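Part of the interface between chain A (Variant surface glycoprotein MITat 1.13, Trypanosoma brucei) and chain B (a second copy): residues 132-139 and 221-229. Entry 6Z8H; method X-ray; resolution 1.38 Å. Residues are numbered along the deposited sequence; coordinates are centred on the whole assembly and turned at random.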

# COMPACT_ATOMS: atom_id res chain seq x y z
N GLY A 132 -14.54 23.90 15.98
CA GLY A 132 -15.89 23.69 16.45
C GLY A 132 -16.89 23.60 15.32
O GLY A 132 -16.57 23.55 14.13
N LEU A 133 -18.16 23.59 15.72
CA LEU A 133 -19.27 23.38 14.79
C LEU A 133 -20.29 24.52 14.90
O LEU A 133 -21.48 24.33 14.65
N GLY A 134 -19.83 25.73 15.22
CA GLY A 134 -20.68 26.90 15.16
C GLY A 134 -21.66 27.02 16.32
O GLY A 134 -21.55 26.37 17.37
N GLU A 135 -22.70 27.82 16.08
CA GLU A 135 -23.61 28.21 17.17
C GLU A 135 -24.97 28.59 16.60
O GLU A 135 -25.12 28.90 15.42
N ALA A 136 -25.95 28.58 17.50
CA ALA A 136 -27.26 29.17 17.27
C ALA A 136 -27.39 30.32 18.24
O ALA A 136 -27.23 30.11 19.44
N LYS A 137 -27.67 31.51 17.73
CA LYS A 137 -27.79 32.68 18.59
C LYS A 137 -29.16 33.31 18.38
O LYS A 137 -29.44 33.84 17.30
N ILE A 138 -30.01 33.20 19.39
CA ILE A 138 -31.31 33.87 19.40
C ILE A 138 -31.16 35.24 20.03
O ILE A 138 -30.61 35.38 21.13
N GLU A 139 -31.65 36.26 19.33
CA GLU A 139 -31.82 37.60 19.88
C GLU A 139 -33.31 37.91 19.83
O GLU A 139 -33.89 38.06 18.75
N HIS B 221 -40.85 24.74 26.16
CA HIS B 221 -39.68 23.92 25.85
C HIS B 221 -39.03 24.45 24.58
O HIS B 221 -39.72 24.62 23.56
N LEU B 222 -37.73 24.73 24.63
CA LEU B 222 -36.96 25.23 23.49
C LEU B 222 -35.82 24.26 23.24
O LEU B 222 -34.95 24.08 24.11
N THR B 223 -35.81 23.65 22.05
CA THR B 223 -34.89 22.56 21.69
C THR B 223 -34.09 22.94 20.44
O THR B 223 -34.71 23.20 19.45
N LEU B 224 -32.77 22.99 20.56
CA LEU B 224 -31.88 23.28 19.44
C LEU B 224 -30.94 22.10 19.26
O LEU B 224 -30.27 21.70 20.22
N GLY B 225 -30.89 21.54 18.06
CA GLY B 225 -30.10 20.36 17.81
C GLY B 225 -29.38 20.44 16.48
O GLY B 225 -29.62 21.33 15.66
N LEU B 226 -28.47 19.48 16.28
CA LEU B 226 -27.63 19.44 15.09
C LEU B 226 -27.70 18.05 14.49
O LEU B 226 -27.42 17.06 15.18
N THR B 227 -28.12 17.98 13.23
CA THR B 227 -28.10 16.76 12.45
C THR B 227 -27.41 17.06 11.14
O THR B 227 -27.03 18.20 10.84
N PHE B 228 -27.20 16.00 10.37
CA PHE B 228 -26.50 16.10 9.11
C PHE B 228 -27.27 15.28 8.09
O PHE B 228 -27.96 14.33 8.45
N SER B 229 -27.16 15.65 6.82
CA SER B 229 -27.69 14.81 5.76
C SER B 229 -26.95 15.12 4.47
O SER B 229 -25.99 15.90 4.46

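The centre of this contact is wholly apolar. Strand 135-139 of chain A lies across strand 221-229 of chain B with their N-to-C directions 153° apart, roughly antiparallel, and their axes come no closer than 8.9 Å. That is too far for backbone hydrogen bonding, and no hydrogen bond of any kind joins the two stretches. What fills the gap is a layer of side chains, and the packing depends on their size and rotamers.

A136(A) and L224(B) sit where the backbones run close, with CA atoms 7.8 Å apart. Both CA-to-CB bonds point toward the opposing stretch. The alanine is short, so the leucine supplies most of the reach: L224(B) takes the m,t rotamer (chi1 -60°, chi2 -179°), which carries its CD1 to 3.9 Å from CB of A136(A). A small methyl facing a long branched side chain suits this narrow place, since together they span the gap at van der Waals distance.

Two residues further along the strand, on the same face, the CA-to-CB bond of I138(A) also points toward chain B. With chi1 at -64° (m) and chi2 at 165° (t), it extends its CD1 to 4.0 Å from CD2 of L222(B), while the same CD1 lies 4.3 Å from CD1 of L224(B). The isoleucine methyl thus contacts two leucines that alternate with T223(B) on their strand. L222(B) adopts t,p, with chi1 at 179° and chi2 at 63°, unlike the m,t form of L224(B).

Toward the other end, L133(A) belongs to the loop before the strand, yet its CA-to-CB bond also points toward chain B. Its m,t conformation (chi1 -83°, chi2 177°) places CD1 3.9 Å from CD2 of L226(B), itself in the t,p rotamer. The CA atoms of L133(A) and L226(B) are 9.2 Å apart, and two leucines are long enough to bridge that distance. The same CD1 of L133(A) approaches F228(B), 4.3 Å from CZ, near the plane of the ring and so at its edge. The CA-to-CB bond of F228(B) points sideways, but chi1 of -65° (m) brings the far end of the ring nearer to the leucine.

The glycines flanking L133(A) make no contact, but they fit their backbone: G132(A) has phi/psi of 86/-171, where a CB would jam against the preceding carbonyl oxygen, and G134(A) has a positive phi of 77°, which favours glycine.

Polar groups keep out of the apolar layer. The CA-to-CB bond of K137(A) points away from chain B, as expected between the inward A136(A) and I138(A) on a strand, and its NZ forms a long salt bridge, 3.7 Å, with OE2 of E139(A). That carboxylate oxygen is also hydrogen-bonded elsewhere in the structure, as are OG1 of T223(B) and OG1 of T227(B). E135(A), H221(B) and S229(B) likewise stay out of reach of the opposing stretch, leaving the 239 Å² buried between the stretches to leucine, isoleucine, alanine and phenylalanine.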

# COMPACT_ATOMS: atom_id res chain seq x y z
CB LEU A 133 -19.93 22.02 15.01
CG LEU A 133 -19.22 20.85 14.31
CD1 LEU A 133 -19.87 19.59 14.61
CD2 LEU A 133 -19.21 21.16 12.83
CB GLU A 135 -23.00 29.31 18.07
CG GLU A 135 -22.52 30.50 17.32
CD GLU A 135 -21.60 31.41 18.16
OE1 GLU A 135 -21.48 31.25 19.41
OE2 GLU A 135 -20.96 32.29 17.55
CB ALA A 136 -28.35 28.14 17.55
CB LYS A 137 -26.67 33.67 18.32
CG LYS A 137 -26.60 34.83 19.31
CD LYS A 137 -25.31 35.64 19.11
CE LYS A 137 -25.64 37.09 18.80
NZ LYS A 137 -24.81 38.02 19.61
CB ILE A 138 -32.34 33.03 20.17
CG1 ILE A 138 -32.58 31.70 19.47
CG2 ILE A 138 -33.63 33.85 20.38
CD1 ILE A 138 -33.28 30.68 20.34
CB GLU A 139 -31.04 38.62 19.06
CG GLU A 139 -29.59 38.24 18.80
CD GLU A 139 -28.93 39.22 17.85
OE1 GLU A 139 -29.65 40.12 17.35
OE2 GLU A 139 -27.72 39.09 17.60
CB HIS B 221 -40.08 22.46 25.64
CG HIS B 221 -40.63 21.79 26.86
ND1 HIS B 221 -40.69 22.41 28.09
CD2 HIS B 221 -41.16 20.56 27.04
CE1 HIS B 221 -41.22 21.59 28.97
NE2 HIS B 221 -41.53 20.46 28.36
CB LEU B 222 -36.36 26.60 23.78
CG LEU B 222 -35.51 27.26 22.70
CD1 LEU B 222 -36.33 27.55 21.45
CD2 LEU B 222 -34.87 28.53 23.25
CB THR B 223 -35.56 21.24 21.34
OG1 THR B 223 -36.51 20.87 22.34
CG2 THR B 223 -34.57 20.11 21.18
CB LEU B 224 -31.05 24.54 19.70
CG LEU B 224 -31.85 25.82 19.91
CD1 LEU B 224 -31.00 27.06 20.15
CD2 LEU B 224 -32.77 26.05 18.72
CB LEU B 226 -26.18 19.80 15.44
CG LEU B 226 -25.14 19.64 14.34
CD1 LEU B 226 -25.48 20.46 13.10
CD2 LEU B 226 -23.77 19.99 14.88
CB THR B 227 -29.53 16.28 12.15
OG1 THR B 227 -30.30 17.34 11.60
CG2 THR B 227 -30.23 15.77 13.42
CB PHE B 228 -25.08 15.52 9.19
CG PHE B 228 -24.17 16.25 10.11
CD1 PHE B 228 -23.51 17.38 9.69
CD2 PHE B 228 -23.96 15.81 11.40
CE1 PHE B 228 -22.68 18.08 10.55
CE2 PHE B 228 -23.10 16.50 12.25
CZ PHE B 228 -22.47 17.63 11.82
CB SER B 229 -29.20 15.03 5.57
OG SER B 229 -29.46 16.22 4.86